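Local structure of fucolectin-related protein (Streptococcus pneumoniae, 2WMF) at residues 364-376 and 411-425. The protein probably hydrolyses host blood-group carbohydrate antigens, as a family 98 glycoside hydrolase. Numbering follows the deposited sequence.
Sequences PLYNNGRYHILPV and NSLYPKLYEGDGYAQ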
ATOM      1  N   PRO A 364       7.290  -7.534  -1.340  1.00  8.28           N
ATOM      2  CA  PRO A 364       5.848  -7.419  -1.587  1.00  7.44           C
ATOM      3  C   PRO A 364       5.377  -7.782  -2.977  1.00  8.19           C
ATOM      4  O   PRO A 364       4.166  -8.020  -3.162  1.00  7.48           O
ATOM      5  CB  PRO A 364       5.590  -5.914  -1.328  1.00  7.85           C
ATOM      6  CG  PRO A 364       6.886  -5.256  -1.672  1.00  7.40           C
ATOM      7  CD  PRO A 364       7.928  -6.216  -1.224  1.00  9.50           C
ATOM      8  N   LEU A 365       6.260  -7.778  -3.984  1.00  7.18           N
ATOM      9  CA  LEU A 365       5.755  -7.909  -5.356  1.00  8.28           C
ATOM     10  C   LEU A 365       5.288  -9.346  -5.617  1.00  8.14           C
ATOM     11  O   LEU A 365       5.902 -10.296  -5.172  1.00 10.32           O
ATOM     12  CB  LEU A 365       6.783  -7.457  -6.405  1.00  7.12           C
ATOM     13  CG  LEU A 365       7.388  -6.067  -6.225  1.00  7.12           C
ATOM     14  CD1 LEU A 365       8.444  -5.750  -7.331  1.00  8.46           C
ATOM     15  CD2 LEU A 365       6.264  -4.996  -6.148  1.00  8.25           C
ATOM     16  N   TYR A 366       4.168  -9.462  -6.339  1.00  7.84           N
ATOM     17  CA  TYR A 366       3.661 -10.780  -6.741  1.00  7.81           C
ATOM     18  C   TYR A 366       4.192 -11.157  -8.146  1.00  8.06           C
ATOM     19  O   TYR A 366       4.311 -10.305  -9.010  1.00  8.10           O
ATOM     20  CB  TYR A 366       2.139 -10.772  -6.772  1.00  7.89           C
ATOM     21  CG  TYR A 366       1.558 -10.674  -5.377  1.00  7.33           C
ATOM     22  CD1 TYR A 366       2.000 -11.538  -4.369  1.00  8.59           C
ATOM     23  CD2 TYR A 366       0.623  -9.682  -5.033  1.00  9.62           C
ATOM     24  CE1 TYR A 366       1.472 -11.468  -3.083  1.00  7.84           C
ATOM     25  CE2 TYR A 366       0.088  -9.615  -3.740  1.00 10.98           C
ATOM     26  CZ  TYR A 366       0.507 -10.509  -2.763  1.00  8.54           C
ATOM     27  OH  TYR A 366      -0.022 -10.467  -1.478  1.00  9.47           O
ATOM     28  N   ASN A 367       4.444 -12.436  -8.390  1.00  7.32           N
ATOM     29  CA  ASN A 367       4.913 -12.827  -9.726  1.00  7.64           C
ATOM     30  C   ASN A 367       3.767 -13.001 -10.725  1.00  7.73           C
ATOM     31  O   ASN A 367       3.919 -12.802 -11.911  1.00  7.89           O
ATOM     32  CB  ASN A 367       5.650 -14.129  -9.633  1.00  8.92           C
ATOM     33  CG  ASN A 367       6.830 -14.051  -8.699  1.00 10.42           C
ATOM     34  OD1 ASN A 367       7.970 -13.710  -9.126  1.00 15.97           O
ATOM     35  ND2 ASN A 367       6.595 -14.338  -7.443  1.00  7.80           N
ATOM     36  N   ASN A 368       2.621 -13.406 -10.185  1.00  8.51           N
ATOM     37  CA  ASN A 368       1.479 -13.904 -10.971  1.00  8.34           C
ATOM     38  C   ASN A 368       0.209 -13.250 -10.425  1.00  8.13           C
ATOM     39  O   ASN A 368       0.038 -13.217  -9.196  1.00  7.74           O
ATOM     40  CB  ASN A 368       1.420 -15.440 -10.766  1.00  9.57           C
ATOM     41  CG  ASN A 368       0.687 -16.175 -11.844  1.00  9.57           C
ATOM     42  OD1 ASN A 368      -0.064 -15.598 -12.629  1.00  9.04           O
ATOM     43  ND2 ASN A 368       0.956 -17.497 -11.923  1.00  9.86           N
ATOM     44  N   GLY A 369      -0.712 -12.871 -11.312  1.00  8.39           N
ATOM     45  CA  GLY A 369      -2.020 -12.354 -10.938  1.00  7.92           C
ATOM     46  C   GLY A 369      -3.175 -13.325 -11.121  1.00  8.26           C
ATOM     47  O   GLY A 369      -4.297 -12.959 -10.875  1.00  8.41           O
ATOM     48  N   ARG A 370      -2.858 -14.554 -11.551  1.00  8.70           N
ATOM     49  CA  ARG A 370      -3.823 -15.589 -11.915  1.00  8.22           C
ATOM     50  C   ARG A 370      -4.857 -15.898 -10.822  1.00  8.22           C
ATOM     51  O   ARG A 370      -5.998 -16.264 -11.123  1.00  9.59           O
ATOM     52  CB  ARG A 370      -3.075 -16.878 -12.308  1.00  8.96           C
ATOM     53  CG  ARG A 370      -3.972 -18.026 -12.751  1.00  9.52           C
ATOM     54  CD  ARG A 370      -3.093 -19.123 -13.314  1.00  9.31           C
ATOM     55  NE  ARG A 370      -3.843 -20.316 -13.663  1.00  9.98           N
ATOM     56  CZ  ARG A 370      -3.327 -21.349 -14.315  1.00 11.11           C
ATOM     57  NH1 ARG A 370      -2.037 -21.338 -14.647  1.00 11.30           N
ATOM     58  NH2 ARG A 370      -4.066 -22.408 -14.588  1.00 11.83           N
ATOM     59  N   TYR A 371      -4.437 -15.830  -9.561  1.00  7.65           N
ATOM     60  CA  TYR A 371      -5.265 -16.259  -8.424  1.00  8.09           C
ATOM     61  C   TYR A 371      -5.711 -15.046  -7.587  1.00  8.04           C
ATOM     62  O   TYR A 371      -6.338 -15.220  -6.555  1.00  8.43           O
ATOM     63  CB  TYR A 371      -4.471 -17.235  -7.526  1.00  8.21           C
ATOM     64  CG  TYR A 371      -3.638 -18.240  -8.308  1.00  8.86           C
ATOM     65  CD1 TYR A 371      -4.191 -19.439  -8.764  1.00 10.26           C
ATOM     66  CD2 TYR A 371      -2.310 -17.967  -8.637  1.00  8.92           C
ATOM     67  CE1 TYR A 371      -3.452 -20.342  -9.533  1.00  9.65           C
ATOM     68  CE2 TYR A 371      -1.552 -18.875  -9.416  1.00  8.66           C
ATOM     69  CZ  TYR A 371      -2.121 -20.044  -9.845  1.00  8.88           C
ATOM     70  OH  TYR A 371      -1.320 -20.908 -10.572  1.00 10.77           O
ATOM     71  N   HIS A 372      -5.377 -13.835  -8.032  1.00  8.59           N
ATOM     72  CA  HIS A 372      -5.555 -12.634  -7.229  1.00  8.74           C
ATOM     73  C   HIS A 372      -4.804 -12.828  -5.906  1.00  8.63           C
ATOM     74  O   HIS A 372      -3.891 -13.635  -5.851  1.00  9.53           O
ATOM     75  CB  HIS A 372      -7.056 -12.359  -6.996  1.00 10.48           C
ATOM     76  CG  HIS A 372      -7.878 -12.485  -8.241  1.00  8.90           C
ATOM     77  ND1 HIS A 372      -7.882 -11.510  -9.213  1.00  9.25           N
ATOM     78  CD2 HIS A 372      -8.691 -13.476  -8.684  1.00 10.09           C
ATOM     79  CE1 HIS A 372      -8.638 -11.911 -10.226  1.00 10.12           C
ATOM     80  NE2 HIS A 372      -9.163 -13.090  -9.925  1.00  9.48           N
ATOM     81  N   ILE A 373      -5.188 -12.103  -4.871  1.00  8.34           N
ATOM     82  CA  ILE A 373      -4.833 -12.492  -3.482  1.00  7.82           C
ATOM     83  C   ILE A 373      -5.800 -13.632  -3.078  1.00  7.56           C
ATOM     84  O   ILE A 373      -7.041 -13.460  -3.103  1.00  8.10           O
ATOM     85  CB  ILE A 373      -4.974 -11.322  -2.487  1.00  7.18           C
ATOM     86  CG1 ILE A 373      -3.847 -10.299  -2.715  1.00  6.43           C
ATOM     87  CG2 ILE A 373      -4.958 -11.819  -1.051  1.00  7.65           C
ATOM     88  CD1 ILE A 373      -4.130  -8.915  -2.084  1.00  8.55           C
ATOM     89  N   LEU A 374      -5.262 -14.805  -2.760  1.00  7.70           N
ATOM     90  CA  LEU A 374      -6.085 -15.930  -2.282  1.00  7.95           C
ATOM     91  C   LEU A 374      -6.491 -15.634  -0.808  1.00  8.17           C
ATOM     92  O   LEU A 374      -5.625 -15.439   0.045  1.00  8.81           O
ATOM     93  CB  LEU A 374      -5.301 -17.235  -2.367  1.00  8.48           C
ATOM     94  CG  LEU A 374      -5.299 -17.958  -3.695  1.00 13.77           C
ATOM     95  CD1 LEU A 374      -4.251 -19.079  -3.725  1.00 15.21           C
ATOM     96  CD2 LEU A 374      -6.723 -18.560  -3.933  1.00 15.04           C
ATOM     97  N   PRO A 375      -7.789 -15.478  -0.518  1.00  7.91           N
ATOM     98  CA  PRO A 375      -8.174 -15.189   0.873  1.00  7.61           C
ATOM     99  C   PRO A 375      -7.839 -16.320   1.849  1.00  8.31           C
ATOM    100  O   PRO A 375      -8.034 -17.526   1.531  1.00  8.86           O
ATOM    101  CB  PRO A 375      -9.704 -14.998   0.776  1.00  8.19           C
ATOM    102  CG  PRO A 375      -9.970 -14.671  -0.666  1.00  8.62           C
ATOM    103  CD  PRO A 375      -8.976 -15.534  -1.398  1.00  8.12           C
ATOM    104  N   VAL A 376      -7.316 -15.925   3.012  1.00  7.49           N
ATOM    105  CA  VAL A 376      -7.200 -16.800   4.152  1.00  7.35           C
ATOM    106  C   VAL A 376      -8.262 -16.383   5.145  1.00  7.66           C
ATOM    107  O   VAL A 376      -8.340 -15.204   5.508  1.00  8.47           O
ATOM    108  CB  VAL A 376      -5.779 -16.773   4.798  1.00  7.46           C
ATOM    109  CG1 VAL A 376      -5.810 -17.440   6.192  1.00  8.13           C
ATOM    110  CG2 VAL A 376      -4.803 -17.481   3.919  1.00  7.77           C
ATOM    111  N   ASN A 411      -4.856 -24.489 -10.319  1.00 11.18           N
ATOM    112  CA  ASN A 411      -4.958 -24.236 -11.735  1.00 11.53           C
ATOM    113  C   ASN A 411      -6.219 -24.786 -12.392  1.00 11.49           C
ATOM    114  O   ASN A 411      -6.619 -24.311 -13.453  1.00 12.05           O
ATOM    115  CB  ASN A 411      -3.717 -24.769 -12.452  1.00 12.47           C
ATOM    116  CG  ASN A 411      -2.500 -23.873 -12.201  1.00 12.68           C
ATOM    117  OD1 ASN A 411      -2.625 -22.835 -11.529  1.00 13.46           O
ATOM    118  ND2 ASN A 411      -1.345 -24.242 -12.747  1.00 13.70           N
ATOM    119  N   SER A 412      -6.801 -25.825 -11.784  1.00 12.11           N
ATOM    120  CA  SER A 412      -8.060 -26.376 -12.294  1.00 12.61           C
ATOM    121  C   SER A 412      -9.269 -25.463 -11.999  1.00 13.18           C
ATOM    122  O   SER A 412     -10.330 -25.622 -12.603  1.00 14.68           O
ATOM    123  CB  SER A 412      -8.313 -27.800 -11.771  1.00 12.64           C
ATOM    124  OG  SER A 412      -8.813 -27.830 -10.454  1.00 13.28           O
ATOM    125  N   LEU A 413      -9.083 -24.548 -11.048  1.00 12.44           N
ATOM    126  CA  LEU A 413     -10.097 -23.593 -10.642  1.00 11.65           C
ATOM    127  C   LEU A 413      -9.920 -22.185 -11.215  1.00 11.23           C
ATOM    128  O   LEU A 413     -10.903 -21.506 -11.496  1.00 12.71           O
ATOM    129  CB  LEU A 413     -10.185 -23.517  -9.104  1.00 11.84           C
ATOM    130  CG  LEU A 413     -10.402 -24.787  -8.313  1.00 13.34           C
ATOM    131  CD1 LEU A 413     -10.387 -24.452  -6.823  1.00 13.80           C
ATOM    132  CD2 LEU A 413     -11.731 -25.444  -8.709  1.00 15.72           C
ATOM    133  N   TYR A 414      -8.666 -21.743 -11.337  1.00  9.74           N
ATOM    134  CA  TYR A 414      -8.338 -20.435 -11.851  1.00 10.40           C
ATOM    135  C   TYR A 414      -7.654 -20.649 -13.200  1.00 10.54           C
ATOM    136  O   TYR A 414      -6.510 -21.059 -13.246  1.00 11.10           O
ATOM    137  CB  TYR A 414      -7.350 -19.737 -10.907  1.00 10.37           C
ATOM    138  CG  TYR A 414      -7.938 -19.293  -9.595  1.00  9.61           C
ATOM    139  CD1 TYR A 414      -8.489 -18.018  -9.458  1.00  8.45           C
ATOM    140  CD2 TYR A 414      -7.912 -20.116  -8.474  1.00  8.41           C
ATOM    141  CE1 TYR A 414      -9.008 -17.583  -8.235  1.00  8.79           C
ATOM    142  CE2 TYR A 414      -8.448 -19.674  -7.251  1.00  9.34           C
ATOM    143  CZ  TYR A 414      -8.989 -18.399  -7.147  1.00  8.91           C
ATOM    144  OH  TYR A 414      -9.558 -17.989  -5.934  1.00 11.40           O
ATOM    145  N   PRO A 415      -8.347 -20.372 -14.302  1.00 11.10           N
ATOM    146  CA  PRO A 415      -7.695 -20.547 -15.602  1.00 10.61           C
ATOM    147  C   PRO A 415      -6.517 -19.618 -15.838  1.00 10.47           C
ATOM    148  O   PRO A 415      -6.445 -18.512 -15.274  1.00 10.37           O
ATOM    149  CB  PRO A 415      -8.794 -20.212 -16.595  1.00 11.88           C
ATOM    150  CG  PRO A 415      -9.812 -19.548 -15.850  1.00 14.94           C
ATOM    151  CD  PRO A 415      -9.747 -19.958 -14.435  1.00 11.50           C
ATOM    152  N   LYS A 416      -5.602 -20.081 -16.673  1.00 11.77           N
ATOM    153  CA  LYS A 416      -4.445 -19.266 -17.064  1.00 11.32           C
ATOM    154  C   LYS A 416      -4.935 -18.218 -18.067  1.00 11.14           C
ATOM    155  O   LYS A 416      -5.609 -18.564 -19.063  1.00 10.87           O
ATOM    156  CB  LYS A 416      -3.330 -20.147 -17.667  1.00 11.87           C
ATOM    157  CG  LYS A 416      -1.996 -19.403 -17.829  1.00 13.78           C
ATOM    158  CD  LYS A 416      -0.948 -20.309 -18.448  1.00 15.57           C
ATOM    159  CE  LYS A 416       0.297 -19.557 -18.753  1.00 18.48           C
ATOM    160  NZ  LYS A 416       1.431 -20.430 -19.188  1.00 21.17           N
ATOM    161  N   LEU A 417      -4.629 -16.953 -17.777  1.00 10.28           N
ATOM    162  CA  LEU A 417      -5.169 -15.840 -18.554  1.00  9.40           C
ATOM    163  C   LEU A 417      -4.184 -15.082 -19.432  1.00  9.74           C
ATOM    164  O   LEU A 417      -4.601 -14.267 -20.249  1.00  9.71           O
ATOM    165  CB  LEU A 417      -5.866 -14.820 -17.641  1.00  9.19           C
ATOM    166  CG  LEU A 417      -6.950 -15.367 -16.716  1.00  9.64           C
ATOM    167  CD1 LEU A 417      -7.639 -14.271 -15.884  1.00 10.00           C
ATOM    168  CD2 LEU A 417      -8.004 -16.195 -17.531  1.00 11.94           C
ATOM    169  N   TYR A 418      -2.872 -15.294 -19.260  1.00  9.10           N
ATOM    170  CA  TYR A 418      -1.922 -14.601 -20.094  1.00  8.86           C
ATOM    171  C   TYR A 418      -0.653 -15.440 -20.212  1.00  9.10           C
ATOM    172  O   TYR A 418      -0.483 -16.393 -19.425  1.00  9.94           O
ATOM    173  CB  TYR A 418      -1.580 -13.207 -19.526  1.00  8.50           C
ATOM    174  CG  TYR A 418      -0.782 -13.203 -18.228  1.00  7.42           C
ATOM    175  CD1 TYR A 418       0.608 -12.931 -18.226  1.00  9.26           C
ATOM    176  CD2 TYR A 418      -1.406 -13.476 -16.990  1.00  8.55           C
ATOM    177  CE1 TYR A 418       1.339 -12.932 -17.027  1.00  8.22           C
ATOM    178  CE2 TYR A 418      -0.664 -13.491 -15.778  1.00  8.01           C
ATOM    179  CZ  TYR A 418       0.684 -13.161 -15.796  1.00  7.40           C
ATOM    180  OH  TYR A 418       1.410 -13.114 -14.593  1.00  8.07           O
ATOM    181  N   GLU A 419       0.205 -15.049 -21.155  1.00  9.68           N
ATOM    182  CA  GLU A 419       1.507 -15.664 -21.350  1.00  9.88           C
ATOM    183  C   GLU A 419       2.614 -14.666 -21.026  1.00  9.45           C
ATOM    184  O   GLU A 419       2.429 -13.444 -21.093  1.00  9.07           O
ATOM    185  CB  GLU A 419       1.665 -16.130 -22.806  1.00 11.08           C
ATOM    186  CG  GLU A 419       0.656 -17.187 -23.221  1.00 14.03           C
ATOM    187  CD  GLU A 419       0.892 -18.522 -22.540  1.00 18.88           C
ATOM    188  OE1 GLU A 419       1.995 -18.784 -22.052  1.00 18.05           O
ATOM    189  OE2 GLU A 419      -0.055 -19.341 -22.487  1.00 26.24           O
ATOM    190  N   GLY A 420       3.785 -15.197 -20.696  1.00  9.43           N
ATOM    191  CA  GLY A 420       4.949 -14.380 -20.360  1.00  8.97           C
ATOM    192  C   GLY A 420       5.368 -14.552 -18.910  1.00  8.82           C
ATOM    193  O   GLY A 420       4.883 -15.421 -18.204  1.00 10.53           O
ATOM    194  N   ASP A 421       6.363 -13.756 -18.522  1.00  8.66           N
ATOM    195  CA  ASP A 421       6.960 -13.823 -17.193  1.00  8.06           C
ATOM    196  C   ASP A 421       6.713 -12.592 -16.303  1.00  8.28           C
ATOM    197  O   ASP A 421       7.210 -12.599 -15.179  1.00  8.91           O
ATOM    198  CB  ASP A 421       8.465 -14.135 -17.228  1.00  8.41           C
ATOM    199  CG  ASP A 421       9.305 -13.148 -18.050  1.00  8.61           C
ATOM    200  OD1 ASP A 421       8.779 -12.141 -18.570  1.00  9.32           O
ATOM    201  OD2 ASP A 421      10.557 -13.399 -18.168  1.00  9.19           O
ATOM    202  N   GLY A 422       5.979 -11.586 -16.798  1.00  8.41           N
ATOM    203  CA  GLY A 422       5.526 -10.460 -15.987  1.00  7.83           C
ATOM    204  C   GLY A 422       4.368 -10.824 -15.077  1.00  7.32           C
ATOM    205  O   GLY A 422       3.778 -11.935 -15.166  1.00  7.11           O
ATOM    206  N   TYR A 423       4.013  -9.868 -14.219  1.00  7.30           N
ATOM    207  CA  TYR A 423       2.835  -9.959 -13.367  1.00  7.05           C
ATOM    208  C   TYR A 423       1.666  -9.320 -14.120  1.00  7.07           C
ATOM    209  O   TYR A 423       1.751  -8.165 -14.566  1.00  7.89           O
ATOM    210  CB  TYR A 423       3.043  -9.227 -12.060  1.00  7.14           C
ATOM    211  CG  TYR A 423       1.775  -9.024 -11.260  1.00  6.52           C
ATOM    212  CD1 TYR A 423       1.284 -10.005 -10.403  1.00  6.51           C
ATOM    213  CD2 TYR A 423       1.056  -7.846 -11.381  1.00  7.78           C
ATOM    214  CE1 TYR A 423       0.133  -9.819  -9.631  1.00  7.51           C
ATOM    215  CE2 TYR A 423      -0.114  -7.627 -10.636  1.00  6.95           C
ATOM    216  CZ  TYR A 423      -0.590  -8.636  -9.770  1.00  6.60           C
ATOM    217  OH  TYR A 423      -1.739  -8.374  -9.022  1.00  8.14           O
ATOM    218  N   ALA A 424       0.582 -10.068 -14.260  1.00  7.86           N
ATOM    219  CA  ALA A 424      -0.683  -9.505 -14.780  1.00  7.22           C
ATOM    220  C   ALA A 424      -1.874 -10.124 -14.071  1.00  7.34           C
ATOM    221  O   ALA A 424      -1.910 -11.329 -13.837  1.00  7.94           O
ATOM    222  CB  ALA A 424      -0.826  -9.666 -16.306  1.00  8.14           C
ATOM    223  N   GLN A 425      -2.832  -9.269 -13.741  1.00  7.60           N
ATOM    224  CA  GLN A 425      -4.056  -9.624 -13.039  1.00  7.55           C
ATOM    225  C   GLN A 425      -5.248  -9.024 -13.798  1.00  7.31           C
ATOM    226  O   GLN A 425      -5.256  -7.849 -14.076  1.00  7.24           O
ATOM    227  CB  GLN A 425      -4.043  -9.098 -11.605  1.00  7.79           C
ATOM    228  CG  GLN A 425      -5.240  -9.530 -10.823  1.00  8.04           C
ATOM    229  CD  GLN A 425      -5.384  -8.911  -9.421  1.00  8.59           C
ATOM    230  OE1 GLN A 425      -6.332  -9.276  -8.675  1.00  8.29           O
ATOM    231  NE2 GLN A 425      -4.429  -8.010  -9.027  1.00  7.59           N
TER
HETATM  232  O   HOH W   1       6.453 -12.158 -12.662  1.00  7.90           O
HETATM  233  O   HOH W   2      -7.636 -16.918 -13.283  1.00 11.50           O
HETATM  234  O   HOH W   3      -8.875 -15.483  -5.547  1.00 10.57           O
HETATM  235  O   HOH W   4      -6.063  -9.317  -5.745  1.00 10.69           O
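Arg370 reaches Tyr414 from a type I beta turn, Gly369 to His372, that sets the loop 364-376 against the segment 411-425, which runs from the end of helix 406-413 through strand 419-420 into strand 423-427 in the C-terminal region of the family 98 module. The contact is a worked example of one arginine gripping a single backbone oxygen with two nitrogens. Arg370 CG lies anti to the backbone N (chi1 -178°) and the chain stays extended to NE, bringing the guanidinium side-on to one carbonyl: NE to Tyr414 O is 2.8 Å, NH2 to Tyr414 O 3.1 Å, with that oxygen in the guanidinium plane. The Asn411 amide stacks on one face, the amide and guanidinium planes 7° apart, while the backbone N of Lys416 lies over the opposite face. That same amide serves Tyr371 in its own plane: Tyr371 OH donates to a lone pair of Asn411 OD1 at 2.5 Å, ring and amide being nearly coplanar. Tyr371 also turns its ring edge to the face of Tyr414 in an offset edge-to-face pair, centroids 5.6 Å apart, and lays its CA over that face. At the far end of the turn, His372 ND1 donates in its ring plane to Gln425 OE1, 2.8 Å away. Further out, the backbone N atoms of Lys336 and Ala337 hydrogen-bond to Tyr414 OH, and an Asx turn overlaps the beta turn: Arg370 N donates to Asn368 OD1 from above the carbonyl plane.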